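Local coordinates for protein putative peptidase M23 (Pseudomonas aeruginosa PAO1, PDB 2HSI) that binds a zinc ion and probably cleaves peptide bonds as a metalloendopeptidase of the M23 family, at residues Val74-Ser79 and Glu98-Gly103; Ala135-Ala140 and Ile223-His228; Tyr141-Pro146 and Ala198-Leu203. All blocks are in the same frame, centred on the assembly; numbering follows the deposited sequence.

From the N terminus, contact 1 comes first. It closes the short loop between 74-79 and 98-103, within the antiparallel sheet of the N-terminal M23 family region. The chain then passes through an unmodelled part, 106-123, and enters helix 127-141. Contact 2 joins this helix, at 135-140, to strand 222-229 of the zinc-bearing M23 domain. Contact 3 starts one residue later, at 141-146, and reaches strand 199-207. It opens after contact 2 and closes before it, so its loop lies wholly within that of contact 2. The two touch, for example where Ala140 O lies 3.5 Å from Ile202 CD1, and share one sheet. Contact 1 stands apart, with its centre 22 Å from each of the others.

Contact 1. Residues Val74-Ser79 and Glu98-Gly103; sequences VGIPLS and ERFSVG
Ile76 packs against Phe100 and Val102 inside the N-terminal M23 region, of the E-set clan, which forms a six-stranded antiparallel sheet. Strand 96-102 is at one edge of this sheet. Strand 70-75 lies next to the other edge strand, 39-43. Side chains of strand 70-75 and of Ile76 just beyond it meet those of strand 96-102, consistent with a strongly curled sheet.

Ile76 carries most of the contact. Two conformers are deposited, so its finer distances hold for one of them. The CA-CB bond points at strand 96-102, and CB sends out two branches. Ile76 CG2 meets both methyls of Val102, with CG2 of Val102 at 3.8 Å and CG1 of Val102 at 4.1 Å. On the other branch, CG1 of Ile76 brushes CG2 of Val102 at 4.2 Å. Beyond it, CD1 reaches the edge of the Phe100 ring, near the ring plane, and lies 3.6 Å from CE1.

Phe100 holds its CG between its own backbone N and carbonyl carbon (chi1 64°), which turns the ring inward. Tyr55 meets this ring too, and Ala40 and Val42 of strand 39-43 touch the Phe100 side chain. Everything that crosses between the two segments is apolar. Val74 adds the last piece: its CG1, anti to the backbone N, approaches the ring obliquely and stops 4.2 Å from Phe100 CZ.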
ATOM      1  N   VAL A  74     -10.505  -0.296  -2.289  1.00 16.90           N
ATOM      2  CA  VAL A  74      -9.997   0.198  -3.573  1.00 18.50           C
ATOM      3  C   VAL A  74      -9.111   1.416  -3.354  1.00 16.99           C
ATOM      4  O   VAL A  74      -9.543   2.393  -2.742  1.00 18.10           O
ATOM      5  CB  VAL A  74     -11.168   0.606  -4.538  1.00 16.28           C
ATOM      6  CG1 VAL A  74     -10.648   0.964  -5.936  1.00 14.38           C
ATOM      7  CG2 VAL A  74     -12.226  -0.493  -4.646  1.00 21.52           C
ATOM      8  N   GLY A  75      -7.879   1.354  -3.856  1.00 16.70           N
ATOM      9  CA  GLY A  75      -6.972   2.500  -3.808  1.00 16.52           C
ATOM     10  C   GLY A  75      -7.286   3.473  -4.936  1.00 17.32           C
ATOM     11  O   GLY A  75      -7.425   3.060  -6.087  1.00 18.79           O
ATOM     12  N   ILE A  76      -7.406   4.759  -4.599  1.00 16.52           N
ATOM     13  CA  ILE A  76      -7.719   5.802  -5.585  0.50 19.68           C
ATOM     14  C   ILE A  76      -6.473   6.645  -5.865  1.00 18.63           C
ATOM     15  O   ILE A  76      -5.988   7.344  -4.977  1.00 22.15           O
ATOM     16  CB  ILE A  76      -8.867   6.733  -5.106  0.50 20.37           C
ATOM     17  CG1 ILE A  76     -10.048   5.929  -4.542  0.50 17.36           C
ATOM     18  CG2 ILE A  76      -9.305   7.682  -6.226  0.50 17.85           C
ATOM     19  CD1 ILE A  76     -10.705   4.961  -5.519  0.50 14.74           C
ATOM     20  N   PRO A  77      -5.941   6.577  -7.102  1.00 21.93           N
ATOM     21  CA  PRO A  77      -4.744   7.395  -7.387  1.00 24.18           C
ATOM     22  C   PRO A  77      -4.953   8.890  -7.126  1.00 27.83           C
ATOM     23  O   PRO A  77      -6.072   9.401  -7.263  1.00 23.63           O
ATOM     24  CB  PRO A  77      -4.490   7.140  -8.867  1.00 23.05           C
ATOM     25  CG  PRO A  77      -5.132   5.814  -9.144  1.00 25.73           C
ATOM     26  CD  PRO A  77      -6.332   5.757  -8.267  1.00 19.14           C
ATOM     27  N   LEU A  78      -3.883   9.574  -6.739  1.00 25.45           N
ATOM     28  CA  LEU A  78      -3.934  11.011  -6.443  1.00 26.46           C
ATOM     29  C   LEU A  78      -4.338  11.859  -7.665  1.00 21.39           C
ATOM     30  O   LEU A  78      -4.940  12.919  -7.519  1.00 25.88           O
ATOM     31  CB  LEU A  78      -2.600  11.483  -5.845  1.00 27.85           C
ATOM     32  CG  LEU A  78      -2.572  12.826  -5.101  1.00 35.96           C
ATOM     33  CD1 LEU A  78      -3.384  12.797  -3.802  1.00 32.71           C
ATOM     34  CD2 LEU A  78      -1.135  13.256  -4.827  1.00 46.91           C
ATOM     35  N   SER A  79      -4.048  11.361  -8.862  1.00 25.70           N
ATOM     36  CA  SER A  79      -4.421  12.043 -10.106  1.00 29.95           C
ATOM     37  C   SER A  79      -5.894  11.858 -10.531  1.00 32.55           C
ATOM     38  O   SER A  79      -6.341  12.473 -11.504  1.00 29.07           O
ATOM     39  CB  SER A  79      -3.476  11.622 -11.239  1.00 27.90           C
ATOM     40  OG  SER A  79      -3.627  10.251 -11.551  1.00 31.34           O
ATOM     41  N   GLU A  98     -19.921  -2.258 -10.617  1.00 14.14           N
ATOM     42  CA  GLU A  98     -20.443  -1.560  -9.456  1.00 16.95           C
ATOM     43  C   GLU A  98     -19.853  -0.168  -9.394  1.00 21.66           C
ATOM     44  O   GLU A  98     -18.636  -0.000  -9.400  1.00 16.54           O
ATOM     45  CB  GLU A  98     -20.148  -2.336  -8.173  1.00 17.07           C
ATOM     46  CG  GLU A  98     -20.781  -3.739  -8.110  1.00 14.03           C
ATOM     47  CD  GLU A  98     -22.298  -3.769  -8.324  1.00 16.67           C
ATOM     48  OE1 GLU A  98     -23.035  -2.893  -7.824  1.00 19.68           O
ATOM     49  OE2 GLU A  98     -22.759  -4.706  -8.984  1.00 17.94           O
ATOM     50  N   ARG A  99     -20.726   0.828  -9.353  1.00 16.38           N
ATOM     51  CA  ARG A  99     -20.269   2.209  -9.300  1.00 15.24           C
ATOM     52  C   ARG A  99     -20.014   2.704  -7.887  1.00 23.49           C
ATOM     53  O   ARG A  99     -20.640   2.258  -6.926  1.00 19.62           O
ATOM     54  CB  ARG A  99     -21.239   3.144 -10.040  1.00 13.74           C
ATOM     55  CG  ARG A  99     -21.199   2.932 -11.522  1.00 16.33           C
ATOM     56  CD  ARG A  99     -21.835   4.062 -12.276  1.00 22.90           C
ATOM     57  NE  ARG A  99     -22.096   3.683 -13.655  1.00 18.69           N
ATOM     58  CZ  ARG A  99     -22.451   4.532 -14.613  1.00 22.67           C
ATOM     59  NH1 ARG A  99     -22.599   5.820 -14.343  1.00 22.15           N
ATOM     60  NH2 ARG A  99     -22.656   4.089 -15.846  1.00 25.14           N
ATOM     61  N   PHE A 100     -19.067   3.625  -7.778  1.00 16.78           N
ATOM     62  CA  PHE A 100     -18.815   4.312  -6.537  1.00 14.78           C
ATOM     63  C   PHE A 100     -18.423   5.753  -6.870  1.00 16.80           C
ATOM     64  O   PHE A 100     -18.294   6.096  -8.031  1.00 19.03           O
ATOM     65  CB  PHE A 100     -17.775   3.576  -5.679  1.00 17.03           C
ATOM     66  CG  PHE A 100     -16.391   3.499  -6.289  1.00 22.59           C
ATOM     67  CD1 PHE A 100     -15.404   4.390  -5.899  1.00 22.23           C
ATOM     68  CD2 PHE A 100     -16.064   2.499  -7.206  1.00 18.80           C
ATOM     69  CE1 PHE A 100     -14.115   4.304  -6.437  1.00 18.10           C
ATOM     70  CE2 PHE A 100     -14.784   2.405  -7.750  1.00 22.92           C
ATOM     71  CZ  PHE A 100     -13.805   3.313  -7.356  1.00 16.85           C
ATOM     72  N   SER A 101     -18.259   6.591  -5.859  1.00 23.53           N
ATOM     73  CA  SER A 101     -17.966   7.998  -6.111  1.00 19.46           C
ATOM     74  C   SER A 101     -16.676   8.405  -5.430  1.00 21.28           C
ATOM     75  O   SER A 101     -16.388   7.977  -4.310  1.00 22.03           O
ATOM     76  CB  SER A 101     -19.126   8.879  -5.633  1.00 19.04           C
ATOM     77  OG  SER A 101     -20.319   8.550  -6.328  1.00 21.30           O
ATOM     78  N   VAL A 102     -15.894   9.223  -6.124  1.00 22.02           N
ATOM     79  CA  VAL A 102     -14.723   9.851  -5.531  1.00 19.55           C
ATOM     80  C   VAL A 102     -15.068  11.329  -5.289  1.00 19.26           C
ATOM     81  O   VAL A 102     -15.434  12.053  -6.225  1.00 21.67           O
ATOM     82  CB  VAL A 102     -13.467   9.658  -6.417  1.00 22.85           C
ATOM     83  CG1 VAL A 102     -12.302  10.510  -5.939  1.00 21.10           C
ATOM     84  CG2 VAL A 102     -13.044   8.177  -6.434  1.00 20.10           C
ATOM     85  N   GLY A 103     -15.002  11.740  -4.025  1.00 24.17           N
ATOM     86  CA  GLY A 103     -15.241  13.135  -3.641  1.00 33.43           C
ATOM     87  C   GLY A 103     -13.939  13.906  -3.681  1.00 33.97           C
ATOM     88  O   GLY A 103     -12.893  13.333  -3.964  1.00 29.91           O
TER

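Contact 2. Residues Ala135-Ala140 and Ile223-His228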
ATOM      1  N   ALA A 135      11.647   0.221 -13.150  1.00 23.19           N
ATOM      2  CA  ALA A 135      10.920  -0.950 -13.657  1.00 21.47           C
ATOM      3  C   ALA A 135      10.681  -2.027 -12.593  1.00 21.83           C
ATOM      4  O   ALA A 135       9.610  -2.639 -12.556  1.00 22.89           O
ATOM      5  CB  ALA A 135      11.630  -1.540 -14.855  1.00 21.54           C
ATOM      6  N   GLU A 136      11.681  -2.257 -11.741  1.00 18.62           N
ATOM      7  CA  GLU A 136      11.575  -3.240 -10.651  1.00 21.48           C
ATOM      8  C   GLU A 136      10.513  -2.828  -9.646  1.00 16.30           C
ATOM      9  O   GLU A 136       9.700  -3.655  -9.200  1.00 18.64           O
ATOM     10  CB  GLU A 136      12.906  -3.383  -9.910  1.00 18.54           C
ATOM     11  CG  GLU A 136      13.969  -4.153 -10.657  1.00 35.10           C
ATOM     12  CD  GLU A 136      15.311  -4.129  -9.945  1.00 41.22           C
ATOM     13  OE1 GLU A 136      15.351  -3.915  -8.708  1.00 34.21           O
ATOM     14  OE2 GLU A 136      16.330  -4.325 -10.629  1.00 38.94           O
ATOM     15  N   GLN A 137      10.535  -1.553  -9.276  1.00 13.77           N
ATOM     16  CA  GLN A 137       9.592  -1.023  -8.301  1.00 16.76           C
ATOM     17  C   GLN A 137       8.161  -0.975  -8.844  1.00 19.80           C
ATOM     18  O   GLN A 137       7.206  -1.274  -8.120  1.00 17.86           O
ATOM     19  CB  GLN A 137      10.047   0.343  -7.808  1.00 19.33           C
ATOM     20  CG  GLN A 137      11.230   0.248  -6.860  1.00 24.36           C
ATOM     21  CD  GLN A 137      11.816   1.594  -6.504  1.00 27.68           C
ATOM     22  OE1 GLN A 137      11.552   2.123  -5.430  1.00 22.31           O
ATOM     23  NE2 GLN A 137      12.625   2.153  -7.403  1.00 25.67           N
ATOM     24  N   THR A 138       8.029  -0.613 -10.121  1.00 19.10           N
ATOM     25  CA  THR A 138       6.732  -0.601 -10.811  1.00 21.54           C
ATOM     26  C   THR A 138       6.106  -2.013 -10.841  1.00 20.25           C
ATOM     27  O   THR A 138       4.923  -2.193 -10.488  1.00 21.65           O
ATOM     28  CB  THR A 138       6.875   0.007 -12.238  1.00 24.46           C
ATOM     29  OG1 THR A 138       7.314   1.371 -12.128  1.00 25.20           O
ATOM     30  CG2 THR A 138       5.556  -0.031 -12.993  1.00 25.02           C
ATOM     31  N   ALA A 139       6.915  -3.005 -11.208  1.00 19.99           N
ATOM     32  CA  ALA A 139       6.492  -4.408 -11.197  1.00 20.99           C
ATOM     33  C   ALA A 139       6.065  -4.887  -9.810  1.00 19.19           C
ATOM     34  O   ALA A 139       5.065  -5.593  -9.686  1.00 20.68           O
ATOM     35  CB  ALA A 139       7.580  -5.304 -11.754  1.00 24.03           C
ATOM     36  N   ALA A 140       6.808  -4.486  -8.773  1.00 17.96           N
ATOM     37  CA  ALA A 140       6.494  -4.907  -7.396  1.00 20.03           C
ATOM     38  C   ALA A 140       5.123  -4.415  -6.913  1.00 20.05           C
ATOM     39  O   ALA A 140       4.349  -5.178  -6.331  1.00 17.21           O
ATOM     40  CB  ALA A 140       7.570  -4.463  -6.442  1.00 15.91           C
ATOM     41  N   ILE A 223       0.202  -3.398  -0.384  1.00 13.86           N
ATOM     42  CA  ILE A 223       1.677  -3.443  -0.313  1.00 15.14           C
ATOM     43  C   ILE A 223       2.239  -2.249   0.475  1.00 20.13           C
ATOM     44  O   ILE A 223       1.849  -1.094   0.230  1.00 20.53           O
ATOM     45  CB  ILE A 223       2.284  -3.517  -1.756  1.00 16.08           C
ATOM     46  CG1 ILE A 223       1.994  -4.893  -2.401  1.00 15.56           C
ATOM     47  CG2 ILE A 223       3.818  -3.202  -1.777  1.00 15.95           C
ATOM     48  CD1 ILE A 223       2.151  -4.948  -3.905  1.00 16.26           C
ATOM     49  N   SER A 224       3.147  -2.522   1.418  1.00 16.14           N
ATOM     50  CA  SER A 224       3.947  -1.465   2.051  1.00 18.57           C
ATOM     51  C   SER A 224       5.333  -1.390   1.417  1.00 18.12           C
ATOM     52  O   SER A 224       5.950  -2.415   1.119  1.00 16.13           O
ATOM     53  CB  SER A 224       4.099  -1.682   3.557  1.00 18.62           C
ATOM     54  OG  SER A 224       2.884  -1.422   4.241  1.00 20.83           O
ATOM     55  N   MET A 225       5.810  -0.171   1.217  1.00 16.28           N
ATOM     56  CA  MET A 225       7.175   0.056   0.760  1.00 16.96           C
ATOM     57  C   MET A 225       7.860   0.973   1.764  1.00 19.95           C
ATOM     58  O   MET A 225       7.235   1.904   2.293  1.00 20.98           O
ATOM     59  CB  MET A 225       7.183   0.651  -0.654  1.00 19.64           C
ATOM     60  CG  MET A 225       8.576   0.995  -1.230  1.00 18.35           C
ATOM     61  SD  MET A 225       9.224   2.584  -0.648  1.00 23.71           S
ATOM     62  CE  MET A 225       9.820   3.281  -2.193  1.00 25.64           C
ATOM     63  N   PHE A 226       9.137   0.695   2.036  1.00 18.25           N
ATOM     64  CA  PHE A 226       9.968   1.541   2.902  1.00 19.79           C
ATOM     65  C   PHE A 226      11.285   1.804   2.219  1.00 20.03           C
ATOM     66  O   PHE A 226      11.911   0.877   1.724  1.00 17.66           O
ATOM     67  CB  PHE A 226      10.230   0.864   4.248  1.00 20.68           C
ATOM     68  CG  PHE A 226       8.988   0.513   4.986  1.00 24.34           C
ATOM     69  CD1 PHE A 226       8.382   1.442   5.817  1.00 29.06           C
ATOM     70  CD2 PHE A 226       8.400  -0.734   4.828  1.00 24.80           C
ATOM     71  CE1 PHE A 226       7.225   1.132   6.484  1.00 32.33           C
ATOM     72  CE2 PHE A 226       7.225  -1.044   5.496  1.00 33.38           C
ATOM     73  CZ  PHE A 226       6.646  -0.115   6.326  1.00 24.20           C
ATOM     74  N   CYS A 227      11.717   3.060   2.209  1.00 20.60           N
ATOM     75  CA  CYS A 227      12.962   3.413   1.540  1.00 17.73           C
ATOM     76  C   CYS A 227      13.867   4.299   2.404  1.00 20.35           C
ATOM     77  O   CYS A 227      13.479   4.707   3.504  1.00 20.99           O
ATOM     78  CB  CYS A 227      12.685   4.035   0.176  1.00 20.65           C
ATOM     79  SG  CYS A 227      11.708   5.540   0.241  1.00 29.37           S
ATOM     80  N   HIS A 228      15.074   4.554   1.889  1.00 27.91           N
ATOM     81  CA  HIS A 228      16.166   5.265   2.587  1.00 27.33           C
ATOM     82  C   HIS A 228      16.676   4.557   3.845  1.00 22.96           C
ATOM     83  O   HIS A 228      17.224   5.203   4.720  1.00 23.65           O
ATOM     84  CB  HIS A 228      15.802   6.726   2.927  1.00 27.13           C
ATOM     85  CG  HIS A 228      15.228   7.497   1.778  1.00 25.58           C
ATOM     86  ND1 HIS A 228      15.963   7.826   0.662  1.00 27.45           N
ATOM     87  CD2 HIS A 228      13.989   8.006   1.577  1.00 38.86           C
ATOM     88  CE1 HIS A 228      15.204   8.508  -0.179  1.00 29.25           C
ATOM     89  NE2 HIS A 228      14.001   8.631   0.353  1.00 34.04           N
TER
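Gln137 OE1 accepts a hydrogen bond from Asn210 ND2 and also rests against the Met225 methyl, CE, at 3.8 Å. Here helix 127-141 lies over the curled antiparallel sheet of the M23 peptidase domain, facing strand 222-229.

The Gln137 side chain is extended beyond CG, and this carries its amide to the strand. Both ends of the amide are held: NE2 bonds Glu133 O, one turn back in the helix. These two bonds help to fix the rotation of the amide and leave OE1 beside the Met225 methyl. Met225 comes to meet it with CG anti to its backbone N (chi1 177°) and bends at the next two torsions. The two side chains approach at a slant.

Phe215 of strand 213-219 touches Gln137, Ala140 and Met225, and so helps fill the space between helix and sheet. Met225 is also near the metal centre. Its side chain is about 5 Å from that of the zinc ligand His261 and about 9 Å from the zinc ion.

The other touch is at Ala140, where the Ile223 tip, CD1, presses against the Ala140 carbonyl oxygen, O, at 3.3 Å.

Contact 3. Residues Tyr141-Pro146 and Ala198-Leu203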
ATOM      1  N   TYR A 141       4.813  -3.147  -7.166  1.00 18.52           N
ATOM      2  CA  TYR A 141       3.489  -2.616  -6.819  1.00 15.47           C
ATOM      3  C   TYR A 141       2.327  -3.305  -7.548  1.00 16.57           C
ATOM      4  O   TYR A 141       1.198  -3.316  -7.044  1.00 19.02           O
ATOM      5  CB  TYR A 141       3.435  -1.122  -7.081  1.00 20.97           C
ATOM      6  CG  TYR A 141       4.183  -0.256  -6.093  1.00 18.57           C
ATOM      7  CD1 TYR A 141       3.972  -0.360  -4.707  1.00 17.47           C
ATOM      8  CD2 TYR A 141       5.065   0.715  -6.553  1.00 25.14           C
ATOM      9  CE1 TYR A 141       4.646   0.482  -3.811  1.00 18.57           C
ATOM     10  CE2 TYR A 141       5.730   1.546  -5.684  1.00 19.28           C
ATOM     11  CZ  TYR A 141       5.527   1.433  -4.319  1.00 22.80           C
ATOM     12  OH  TYR A 141       6.225   2.280  -3.495  1.00 24.53           O
ATOM     13  N   ARG A 142       2.614  -3.882  -8.719  1.00 16.24           N
ATOM     14  CA  ARG A 142       1.612  -4.561  -9.533  1.00 14.24           C
ATOM     15  C   ARG A 142       1.458  -6.042  -9.202  1.00 19.66           C
ATOM     16  O   ARG A 142       0.612  -6.712  -9.781  1.00 17.70           O
ATOM     17  CB  ARG A 142       1.917  -4.385 -11.022  1.00 21.63           C
ATOM     18  CG  ARG A 142       1.618  -2.983 -11.498  1.00 22.73           C
ATOM     19  CD  ARG A 142       2.251  -2.667 -12.832  1.00 29.35           C
ATOM     20  NE  ARG A 142       2.032  -1.261 -13.151  1.00 28.63           N
ATOM     21  CZ  ARG A 142       2.445  -0.658 -14.262  1.00 35.76           C
ATOM     22  NH1 ARG A 142       3.129  -1.327 -15.181  1.00 29.61           N
ATOM     23  NH2 ARG A 142       2.188   0.629 -14.442  1.00 29.15           N
ATOM     24  N   ARG A 143       2.266  -6.549  -8.271  1.00 19.28           N
ATOM     25  CA  ARG A 143       2.084  -7.916  -7.781  1.00 18.72           C
ATOM     26  C   ARG A 143       0.704  -8.099  -7.117  1.00 15.15           C
ATOM     27  O   ARG A 143       0.278  -7.267  -6.308  1.00 17.75           O
ATOM     28  CB  ARG A 143       3.195  -8.307  -6.813  1.00 16.23           C
ATOM     29  CG  ARG A 143       3.249  -9.804  -6.539  1.00 31.51           C
ATOM     30  CD  ARG A 143       3.756 -10.049  -5.144  1.00 33.85           C
ATOM     31  NE  ARG A 143       3.883 -11.463  -4.785  1.00 44.56           N
ATOM     32  CZ  ARG A 143       4.936 -12.228  -5.074  1.00 55.85           C
ATOM     33  NH1 ARG A 143       5.969 -11.733  -5.753  1.00 45.85           N
ATOM     34  NH2 ARG A 143       4.958 -13.494  -4.679  1.00 45.23           N
ATOM     35  N   PHE A 144      -0.003  -9.153  -7.507  1.00 15.22           N
ATOM     36  CA  PHE A 144      -1.311  -9.453  -6.934  1.00 18.93           C
ATOM     37  C   PHE A 144      -1.349 -10.916  -6.480  1.00 16.49           C
ATOM     38  O   PHE A 144      -1.800 -11.793  -7.205  1.00 19.99           O
ATOM     39  CB  PHE A 144      -2.442  -9.136  -7.936  1.00 14.40           C
ATOM     40  CG  PHE A 144      -3.821  -9.115  -7.314  1.00 21.26           C
ATOM     41  CD1 PHE A 144      -4.294  -7.973  -6.663  1.00 17.20           C
ATOM     42  CD2 PHE A 144      -4.641 -10.237  -7.365  1.00 16.54           C
ATOM     43  CE1 PHE A 144      -5.585  -7.965  -6.082  1.00 14.53           C
ATOM     44  CE2 PHE A 144      -5.907 -10.243  -6.779  1.00 18.42           C
ATOM     45  CZ  PHE A 144      -6.375  -9.107  -6.140  1.00 12.16           C
ATOM     46  N   SER A 145      -0.880 -11.161  -5.263  1.00 17.31           N
ATOM     47  CA  SER A 145      -0.849 -12.509  -4.710  1.00 17.59           C
ATOM     48  C   SER A 145      -2.229 -12.834  -4.103  1.00 16.30           C
ATOM     49  O   SER A 145      -2.964 -11.913  -3.761  1.00 17.50           O
ATOM     50  CB  SER A 145       0.276 -12.611  -3.673  1.00 15.65           C
ATOM     51  OG  SER A 145       0.026 -11.756  -2.571  1.00 15.51           O
ATOM     52  N   PRO A 146      -2.597 -14.135  -3.994  1.00 19.77           N
ATOM     53  CA  PRO A 146      -3.983 -14.495  -3.593  1.00 18.65           C
ATOM     54  C   PRO A 146      -4.424 -14.319  -2.138  1.00 21.65           C
ATOM     55  O   PRO A 146      -5.630 -14.333  -1.854  1.00 19.21           O
ATOM     56  CB  PRO A 146      -4.083 -15.971  -3.992  1.00 21.10           C
ATOM     57  CG  PRO A 146      -2.693 -16.476  -3.931  1.00 20.54           C
ATOM     58  CD  PRO A 146      -1.796 -15.331  -4.318  1.00 21.76           C
ATOM     59  N   ALA A 198       1.285  -8.460   8.505  1.00 18.74           N
ATOM     60  CA  ALA A 198       2.090  -9.592   8.017  1.00 15.72           C
ATOM     61  C   ALA A 198       2.242  -9.520   6.505  1.00 19.55           C
ATOM     62  O   ALA A 198       1.442  -8.887   5.820  1.00 16.09           O
ATOM     63  CB  ALA A 198       1.476 -10.926   8.423  1.00 13.87           C
ATOM     64  N   GLY A 199       3.281 -10.151   5.980  1.00 19.58           N
ATOM     65  CA  GLY A 199       3.486 -10.150   4.535  1.00 15.90           C
ATOM     66  C   GLY A 199       4.770 -10.793   4.089  1.00 17.55           C
ATOM     67  O   GLY A 199       5.596 -11.187   4.913  1.00 18.57           O
ATOM     68  N   LYS A 200       4.930 -10.899   2.773  1.00 14.90           N
ATOM     69  CA  LYS A 200       6.124 -11.478   2.188  1.00 15.21           C
ATOM     70  C   LYS A 200       6.974 -10.357   1.576  1.00 19.77           C
ATOM     71  O   LYS A 200       6.441  -9.465   0.905  1.00 17.28           O
ATOM     72  CB  LYS A 200       5.732 -12.523   1.131  1.00 16.51           C
ATOM     73  CG  LYS A 200       6.913 -13.248   0.485  1.00 15.20           C
ATOM     74  CD  LYS A 200       6.450 -14.214  -0.605  1.00 20.47           C
ATOM     75  CE  LYS A 200       5.680 -15.389  -0.023  1.00 33.33           C
ATOM     76  NZ  LYS A 200       5.684 -16.562  -0.932  1.00 44.16           N
ATOM     77  N   VAL A 201       8.282 -10.394   1.836  1.00 17.75           N
ATOM     78  CA  VAL A 201       9.234  -9.462   1.214  1.00 16.44           C
ATOM     79  C   VAL A 201       9.349  -9.816  -0.271  1.00 15.18           C
ATOM     80  O   VAL A 201       9.845 -10.882  -0.621  1.00 17.62           O
ATOM     81  CB  VAL A 201      10.617  -9.499   1.912  1.00 22.17           C
ATOM     82  CG1 VAL A 201      11.564  -8.469   1.291  1.00 19.88           C
ATOM     83  CG2 VAL A 201      10.464  -9.244   3.421  1.00 15.61           C
ATOM     84  N   ILE A 202       8.833  -8.942  -1.132  1.00 15.72           N
ATOM     85  CA  ILE A 202       8.804  -9.208  -2.571  1.00 16.81           C
ATOM     86  C   ILE A 202       9.824  -8.378  -3.359  1.00 17.80           C
ATOM     87  O   ILE A 202      10.012  -8.597  -4.566  1.00 15.97           O
ATOM     88  CB  ILE A 202       7.386  -9.023  -3.173  1.00 16.10           C
ATOM     89  CG1 ILE A 202       6.850  -7.610  -2.910  1.00 12.25           C
ATOM     90  CG2 ILE A 202       6.455 -10.116  -2.635  1.00 18.73           C
ATOM     91  CD1 ILE A 202       5.695  -7.163  -3.834  1.00 16.94           C
ATOM     92  N   LEU A 203      10.485  -7.445  -2.677  1.00 13.70           N
ATOM     93  CA  LEU A 203      11.540  -6.634  -3.323  1.00 19.31           C
ATOM     94  C   LEU A 203      12.492  -5.985  -2.321  1.00 16.33           C
ATOM     95  O   LEU A 203      12.070  -5.435  -1.311  1.00 17.56           O
ATOM     96  CB  LEU A 203      10.938  -5.566  -4.262  1.00 19.92           C
ATOM     97  CG  LEU A 203      11.895  -4.749  -5.154  1.00 23.17           C
ATOM     98  CD1 LEU A 203      12.794  -5.645  -5.982  1.00 31.34           C
ATOM     99  CD2 LEU A 203      11.154  -3.789  -6.060  1.00 21.12           C
TER
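Arg143 and Ile202 make most of this surface contact by packing. The flat guanidinium of Arg143 has the Ile202 methyl CG2 over one face, 3.3 Å above the plane and offset toward the rim. Ile202 CG2 is 3.5 Å from Arg143 NH1. The second branch of Ile202 meets the aliphatic part of the arginine, with CD1 3.7 Å from Arg143 CD. Ile202 thus spans the arginine from its methylenes to its head group.

Arg143 sends CG anti to its backbone N (chi1 -166°), then bends at chi2, which lays the chain across Ile202.

A looser packing touch brings Lys200 CD to 4.4 Å from Arg143 NH2, in an oblique approach.

Charge plays a smaller part. Arg143 NH2 and Lys200 NZ are like charges 4.9 Å apart. Asp217 supplies an opposite charge nearby: Arg143 NE forms a long, weak ion pair with its OD2. Ser145 OG hydrogen-bonds the same oxygen, which ties the loop to strand 213-219.

The contact lies away from the zinc site. The loop that leaves helix 127-141 runs over strand 199-207, which pairs with 213-219 in the curled antiparallel sheet of the M23 peptidase domain.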